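Local atomic coordinates of NUDIX hydrolase (Alicyclobacillus acidocaldarius subsp. acidocaldarius, PDB entry 3QSJ), a protein that probably hydrolyses phosphorus-containing acid anhydrides as a member of the NUDIX family, and binds calcium. Residues Asp6-Thr12 with Arg151-Arg155; Arg63-Asp69 with Leu133-Arg138. All coordinates share one frame; numbering follows the deposited sequence.

Contact 1. Residues Asp6-Thr12 with Arg151-Arg155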
loop_
_atom_site.group_PDB
_atom_site.type_symbol
_atom_site.label_atom_id
_atom_site.label_comp_id
_atom_site.label_asym_id
_atom_site.label_seq_id
_atom_site.Cartn_x
_atom_site.Cartn_y
_atom_site.Cartn_z
ATOM N N ASP A 6 -17.575 8.324 11.857
ATOM C CA ASP A 6 -17.212 6.944 11.463
ATOM C C ASP A 6 -15.691 6.801 11.588
ATOM O O ASP A 6 -14.972 7.724 11.198
ATOM C CB ASP A 6 -17.524 6.749 9.954
ATOM C CG ASP A 6 -19.001 6.733 9.607
ATOM O OD1 ASP A 6 -19.774 6.081 10.339
ATOM O OD2 ASP A 6 -19.368 7.302 8.551
ATOM N N ILE A 7 -15.184 5.665 12.096
ATOM C CA ILE A 7 -13.732 5.413 12.105
ATOM C C ILE A 7 -13.560 4.343 11.032
ATOM O O ILE A 7 -13.912 3.161 11.245
ATOM C CB ILE A 7 -13.260 4.953 13.495
ATOM C CG1 ILE A 7 -13.488 6.053 14.527
ATOM C CG2 ILE A 7 -11.760 4.543 13.461
ATOM C CD1 ILE A 7 -13.456 5.441 16.028
ATOM N N ARG A 8 -13.145 4.778 9.856
ATOM C CA ARG A 8 -13.161 3.896 8.691
ATOM C C ARG A 8 -11.961 2.953 8.626
ATOM O O ARG A 8 -10.834 3.419 8.618
ATOM C CB ARG A 8 -13.288 4.743 7.418
ATOM C CG ARG A 8 -13.531 3.917 6.147
ATOM C CD ARG A 8 -14.958 4.065 5.648
ATOM N NE ARG A 8 -15.294 3.095 4.600
ATOM C CZ ARG A 8 -15.427 3.394 3.310
ATOM N NH1 ARG A 8 -15.742 2.449 2.433
ATOM N NH2 ARG A 8 -15.220 4.635 2.883
ATOM N N LYS A 9 -12.197 1.624 8.624
ATOM C CA LYS A 9 -11.088 0.671 8.452
ATOM C C LYS A 9 -10.436 0.861 7.056
ATOM O O LYS A 9 -11.142 0.958 6.027
ATOM C CB LYS A 9 -11.576 -0.775 8.576
ATOM C CG LYS A 9 -11.891 -1.140 10.057
ATOM C CD LYS A 9 -10.624 -1.465 10.814
ATOM C CE LYS A 9 -10.980 -1.933 12.235
ATOM N NZ LYS A 9 -12.055 -2.972 12.219
ATOM N N ALA A 10 -9.103 0.922 7.030
ATOM C CA ALA A 10 -8.320 1.122 5.801
ATOM C C ALA A 10 -6.992 0.421 5.921
ATOM O O ALA A 10 -6.617 -0.059 7.016
ATOM C CB ALA A 10 -8.063 2.629 5.624
ATOM N N ALA A 11 -6.264 0.382 4.794
ATOM C CA ALA A 11 -4.915 -0.201 4.799
ATOM C C ALA A 11 -4.114 0.429 3.744
ATOM O O ALA A 11 -4.634 0.935 2.724
ATOM C CB ALA A 11 -4.957 -1.710 4.557
ATOM N N THR A 12 -2.817 0.432 3.995
ATOM C CA THR A 12 -1.835 1.073 3.141
ATOM C C THR A 12 -0.666 0.133 2.907
ATOM O O THR A 12 -0.213 -0.527 3.844
ATOM C CB THR A 12 -1.372 2.375 3.827
ATOM O OG1 THR A 12 -2.511 3.227 3.966
ATOM C CG2 THR A 12 -0.397 3.129 2.959
ATOM N N ARG A 151 -12.011 10.260 9.919
ATOM C CA ARG A 151 -11.105 9.401 10.651
ATOM C C ARG A 151 -11.008 8.018 10.035
ATOM O O ARG A 151 -12.004 7.510 9.499
ATOM C CB ARG A 151 -11.560 9.244 12.132
ATOM C CG ARG A 151 -11.693 10.571 12.914
ATOM C CD ARG A 151 -12.165 10.224 14.306
ATOM N NE ARG A 151 -11.085 9.643 15.099
ATOM C CZ ARG A 151 -11.231 9.024 16.262
ATOM N NH1 ARG A 151 -12.445 8.887 16.808
ATOM N NH2 ARG A 151 -10.172 8.589 16.919
ATOM N N PHE A 152 -9.789 7.430 10.076
ATOM C CA PHE A 152 -9.518 6.101 9.598
ATOM C C PHE A 152 -8.835 5.320 10.677
ATOM O O PHE A 152 -8.085 5.888 11.490
ATOM C CB PHE A 152 -8.555 6.092 8.390
ATOM C CG PHE A 152 -9.110 6.803 7.193
ATOM C CD1 PHE A 152 -10.013 6.160 6.339
ATOM C CD2 PHE A 152 -8.865 8.161 7.001
ATOM C CE1 PHE A 152 -10.650 6.864 5.307
ATOM C CE2 PHE A 152 -9.459 8.848 5.934
ATOM C CZ PHE A 152 -10.334 8.187 5.092
ATOM N N ASP A 153 -8.941 4.002 10.565
ATOM C CA ASP A 153 -8.156 3.125 11.444
ATOM C C ASP A 153 -7.373 2.335 10.431
ATOM O O ASP A 153 -7.932 1.443 9.768
ATOM C CB ASP A 153 -9.112 2.245 12.231
ATOM C CG ASP A 153 -8.453 1.265 13.164
ATOM O OD1 ASP A 153 -7.253 1.014 13.011
ATOM O OD2 ASP A 153 -9.145 0.754 14.049
ATOM N N THR A 154 -6.112 2.738 10.204
ATOM C CA THR A 154 -5.348 2.246 9.050
ATOM C C THR A 154 -4.258 1.266 9.413
ATOM O O THR A 154 -3.456 1.551 10.314
ATOM C CB THR A 154 -4.726 3.449 8.345
ATOM O OG1 THR A 154 -5.777 4.385 8.001
ATOM C CG2 THR A 154 -3.943 3.009 7.037
ATOM N N ARG A 155 -4.236 0.125 8.718
ATOM C CA ARG A 155 -3.258 -0.942 8.927
ATOM C C ARG A 155 -2.173 -0.742 7.884
ATOM O O ARG A 155 -2.484 -0.665 6.711
ATOM C CB ARG A 155 -3.909 -2.318 8.755
ATOM C CG ARG A 155 -3.260 -3.434 9.619
ATOM C CD ARG A 155 -3.461 -3.275 11.152
ATOM N NE ARG A 155 -4.852 -3.033 11.511
ATOM C CZ ARG A 155 -5.736 -3.973 11.894
ATOM N NH1 ARG A 155 -5.377 -5.259 11.952
ATOM N NH2 ARG A 155 -6.983 -3.642 12.170
HETATM O O HOH W 1 -14.720 9.452 9.215
#
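Arg8, Ala10 and Thr12 bond through their backbones to Arg151, Asp153 and Arg155, pairing two parallel strands. Five hydrogen bonds form the ladder, from Arg8 N to Arg151 O (3.0 Å) through Thr12 N to Arg155 O (2.9 Å). Just before it, one water donates to Asp6 O and accepts from Arg151 N (2.9 Å).

Side chains pack on both faces of the sheet. Phe152 turns CG anti to its carbonyl carbon (chi1 -63°), which brings the ring over to Arg8. Arg8 O lies at the ring's edge, near its plane. Phe152 CD1 touches Arg8 CB at 3.7 Å, and Ala10 CB lies obliquely to the ring, 4.1 Å from CD1. With an alanine in place of Phe152, Arg8 CB and Ala10 CB would probably lose their ring neighbour, opening a gap. On the opposite face, Ile7 CG1 lies over the guanidinium of Arg151, whose NH2 bonds to Thr144 O, and Ile7 CG2 packs on Asp153 CB (3.7 Å).

Asp153 forms a salt bridge with Arg141, and Arg155 with Asp71 and Asp72. Strand 137-143 flanks strand 151-160, while strand 42-48, which carries the calcium ligand Gly46, borders strand 7-18. Helix 72-87 packs against Ala11 and Arg155.

Contact 2. Residues Arg63-Asp69 with Leu133-Arg138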
loop_
_atom_site.group_PDB
_atom_site.type_symbol
_atom_site.label_atom_id
_atom_site.label_comp_id
_atom_site.label_asym_id
_atom_site.label_seq_id
_atom_site.Cartn_x
_atom_site.Cartn_y
_atom_site.Cartn_z
ATOM N N ARG A 63 0.226 -15.947 5.609
ATOM C CA ARG A 63 -0.248 -14.938 6.574
ATOM C C ARG A 63 0.812 -13.851 6.654
ATOM O O ARG A 63 2.008 -14.148 6.593
ATOM C CB ARG A 63 -0.357 -15.675 7.951
ATOM C CG ARG A 63 -0.640 -14.884 9.195
ATOM C CD ARG A 63 -0.724 -15.856 10.381
ATOM N NE ARG A 63 -1.588 -17.013 10.080
ATOM C CZ ARG A 63 -1.278 -18.304 10.275
ATOM N NH1 ARG A 63 -0.119 -18.650 10.844
ATOM N NH2 ARG A 63 -2.139 -19.255 9.938
ATOM N N PRO A 64 0.415 -12.595 6.901
ATOM C CA PRO A 64 1.407 -11.523 7.003
ATOM C C PRO A 64 2.418 -11.757 8.122
ATOM O O PRO A 64 2.086 -12.307 9.179
ATOM C CB PRO A 64 0.543 -10.240 7.198
ATOM C CG PRO A 64 -0.799 -10.601 6.712
ATOM C CD PRO A 64 -0.976 -12.076 7.043
ATOM N N VAL A 65 3.663 -11.331 7.887
ATOM C CA VAL A 65 4.728 -11.402 8.909
ATOM C C VAL A 65 4.322 -10.363 9.968
ATOM O O VAL A 65 3.913 -9.247 9.611
ATOM C CB VAL A 65 6.118 -11.080 8.277
ATOM C CG1 VAL A 65 7.197 -11.063 9.323
ATOM C CG2 VAL A 65 6.466 -12.124 7.209
ATOM N N CYS A 66 4.398 -10.738 11.284
ATOM C CA CYS A 66 3.982 -9.864 12.376
ATOM C C CYS A 66 2.474 -9.520 12.391
ATOM O O CYS A 66 2.083 -8.551 13.055
ATOM C CB CYS A 66 4.868 -8.615 12.471
ATOM S SG CYS A 66 6.621 -8.993 12.651
ATOM N N ALA A 67 1.622 -10.391 11.773
ATOM C CA ALA A 67 0.165 -10.328 11.947
ATOM C C ALA A 67 -0.096 -10.544 13.435
ATOM O O ALA A 67 0.580 -11.363 14.042
ATOM C CB ALA A 67 -0.530 -11.419 11.144
ATOM N N GLU A 68 -1.026 -9.776 14.030
ATOM C CA GLU A 68 -1.354 -9.906 15.456
ATOM C C GLU A 68 -2.882 -10.019 15.579
ATOM O O GLU A 68 -3.351 -10.392 16.634
ATOM C CB GLU A 68 -1.010 -8.617 16.224
ATOM C CG GLU A 68 0.418 -8.100 16.178
ATOM C CD GLU A 68 0.568 -6.786 16.930
ATOM O OE1 GLU A 68 -0.285 -6.474 17.793
ATOM O OE2 GLU A 68 1.581 -6.090 16.698
ATOM N N ASP A 69 -3.653 -9.646 14.553
ATOM C CA ASP A 69 -5.108 -9.652 14.696
ATOM C C ASP A 69 -5.819 -10.430 13.599
ATOM O O ASP A 69 -5.272 -10.612 12.507
ATOM C CB ASP A 69 -5.574 -8.179 14.711
ATOM C CG ASP A 69 -5.092 -7.363 15.888
ATOM O OD1 ASP A 69 -5.397 -7.734 17.030
ATOM O OD2 ASP A 69 -4.468 -6.330 15.671
ATOM N N LEU A 133 0.317 -13.750 1.284
ATOM C CA LEU A 133 0.398 -12.761 2.378
ATOM C C LEU A 133 1.714 -12.837 3.190
ATOM O O LEU A 133 2.072 -11.864 3.857
ATOM C CB LEU A 133 -0.809 -12.945 3.296
ATOM C CG LEU A 133 -2.147 -12.693 2.568
ATOM C CD1 LEU A 133 -3.354 -12.901 3.524
ATOM C CD2 LEU A 133 -2.160 -11.301 1.835
ATOM N N GLY A 134 2.450 -13.929 3.024
ATOM C CA GLY A 134 3.741 -14.127 3.655
ATOM C C GLY A 134 4.774 -13.103 3.163
ATOM O O GLY A 134 5.834 -12.919 3.784
ATOM N N LEU A 135 4.505 -12.491 2.012
ATOM C CA LEU A 135 5.383 -11.450 1.401
ATOM C C LEU A 135 5.109 -10.058 2.007
ATOM O O LEU A 135 5.844 -9.126 1.702
ATOM C CB LEU A 135 5.197 -11.431 -0.106
ATOM C CG LEU A 135 5.771 -12.649 -0.821
ATOM C CD1 LEU A 135 5.431 -12.557 -2.332
ATOM C CD2 LEU A 135 7.290 -12.729 -0.640
ATOM N N LEU A 136 4.126 -9.935 2.895
ATOM C CA LEU A 136 3.868 -8.626 3.564
ATOM C C LEU A 136 4.167 -8.683 5.025
ATOM O O LEU A 136 3.955 -9.749 5.639
ATOM C CB LEU A 136 2.379 -8.205 3.430
ATOM C CG LEU A 136 2.073 -7.385 2.152
ATOM C CD1 LEU A 136 2.370 -8.219 0.830
ATOM C CD2 LEU A 136 0.571 -7.102 2.144
ATOM N N ARG A 137 4.671 -7.581 5.565
ATOM C CA ARG A 137 4.935 -7.459 6.965
ATOM C C ARG A 137 4.003 -6.384 7.538
ATOM O O ARG A 137 3.980 -5.252 7.041
ATOM C CB ARG A 137 6.415 -7.081 7.192
ATOM C CG ARG A 137 6.783 -6.848 8.637
ATOM C CD ARG A 137 8.171 -6.181 8.789
ATOM N NE ARG A 137 8.512 -6.046 10.208
ATOM C CZ ARG A 137 9.097 -6.993 10.937
ATOM N NH1 ARG A 137 9.433 -8.158 10.383
ATOM N NH2 ARG A 137 9.304 -6.807 12.256
ATOM N N ARG A 138 3.265 -6.699 8.606
ATOM C CA ARG A 138 2.505 -5.664 9.308
ATOM C C ARG A 138 3.527 -4.773 9.998
ATOM O O ARG A 138 4.351 -5.272 10.786
ATOM C CB ARG A 138 1.537 -6.302 10.328
ATOM C CG ARG A 138 0.927 -5.250 11.183
ATOM C CD ARG A 138 -0.175 -5.741 12.116
ATOM N NE ARG A 138 -0.431 -4.746 13.158
ATOM C CZ ARG A 138 -1.499 -4.788 13.963
ATOM N NH1 ARG A 138 -2.431 -5.738 13.805
ATOM N NH2 ARG A 138 -1.656 -3.876 14.914
HETATM O O HOH W 2 -3.832 -4.018 16.739
#
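Arg138 reaches along the loop to Asp69 and forms a salt bridge through its NH1. Its CG is anti to the backbone N (chi1 171°), and the chain stays extended as far as NE. This straight run takes the methylenes past Cys66 O, which lies 3.7 Å from Arg138 CD, and sets the guanidinium beside both acids. Asp69 OD2, near the guanidinium plane, accepts from Arg138 NH1 at 2.8 Å, on its anti side but tilted out of the carboxylate plane. The two planes are 41° apart. One water donates to Asp69 OD2 and accepts from Arg138 NH2 (2.8 Å), linking the same two groups again.

Glu68 approaches differently. Its carboxylate stacks over a guanidinium face of Arg138, the planes 7° apart, with CD above the centre. OE1 remains 4.1 Å from Arg138 NH2, so the attraction is between charges alone.

Arg137 is also extended, but its guanidinium meets sulfur. Cys66 SG lies over one face, 3.5 Å from Arg137 NH2. Arg137 NH1 donates to Met217 O and NE to Leu220 O.

Two backbone bonds join the segments. Val65 N donates to Leu136 O, in the carbonyl plane, and Arg138 N donates to Val65 O. Pro64 to Ala67 form a type II beta turn, with Ala67 N bonded to Pro64 O. Pro64 CD packs on Leu133 CB (3.9 Å).

Asp69 and Asp72 both meet Arg138 NH1 in salt bridges, tying the loop and helix 72-87 to strand 137-143. Stacked Glu68 adds negative charge, and these acids probably offset the like charge of Arg155 close by.

Overall arrangement
The two contacts lie with their centres about 18 Å apart and reach the same mixed sheet. Strands 137-143 and 151-160 are antiparallel neighbours in it and follow each other in the chain. Along the sequence, 6-12 comes first, then 63-69, 133-138 and 151-155, so both partners of contact 2 fall between those of contact 1. The contacts meet where the like-charged NH1 atoms of Arg155 and Arg138 lie 3.5 Å apart. Asp72, of helix 72-87, forms salt bridges with both arginines and probably balances their charge. The same helix carries calcium ligands Glu82 and Glu86. The two contacts therefore join the sheet, this helix and the preceding loop within the NUDIX fold.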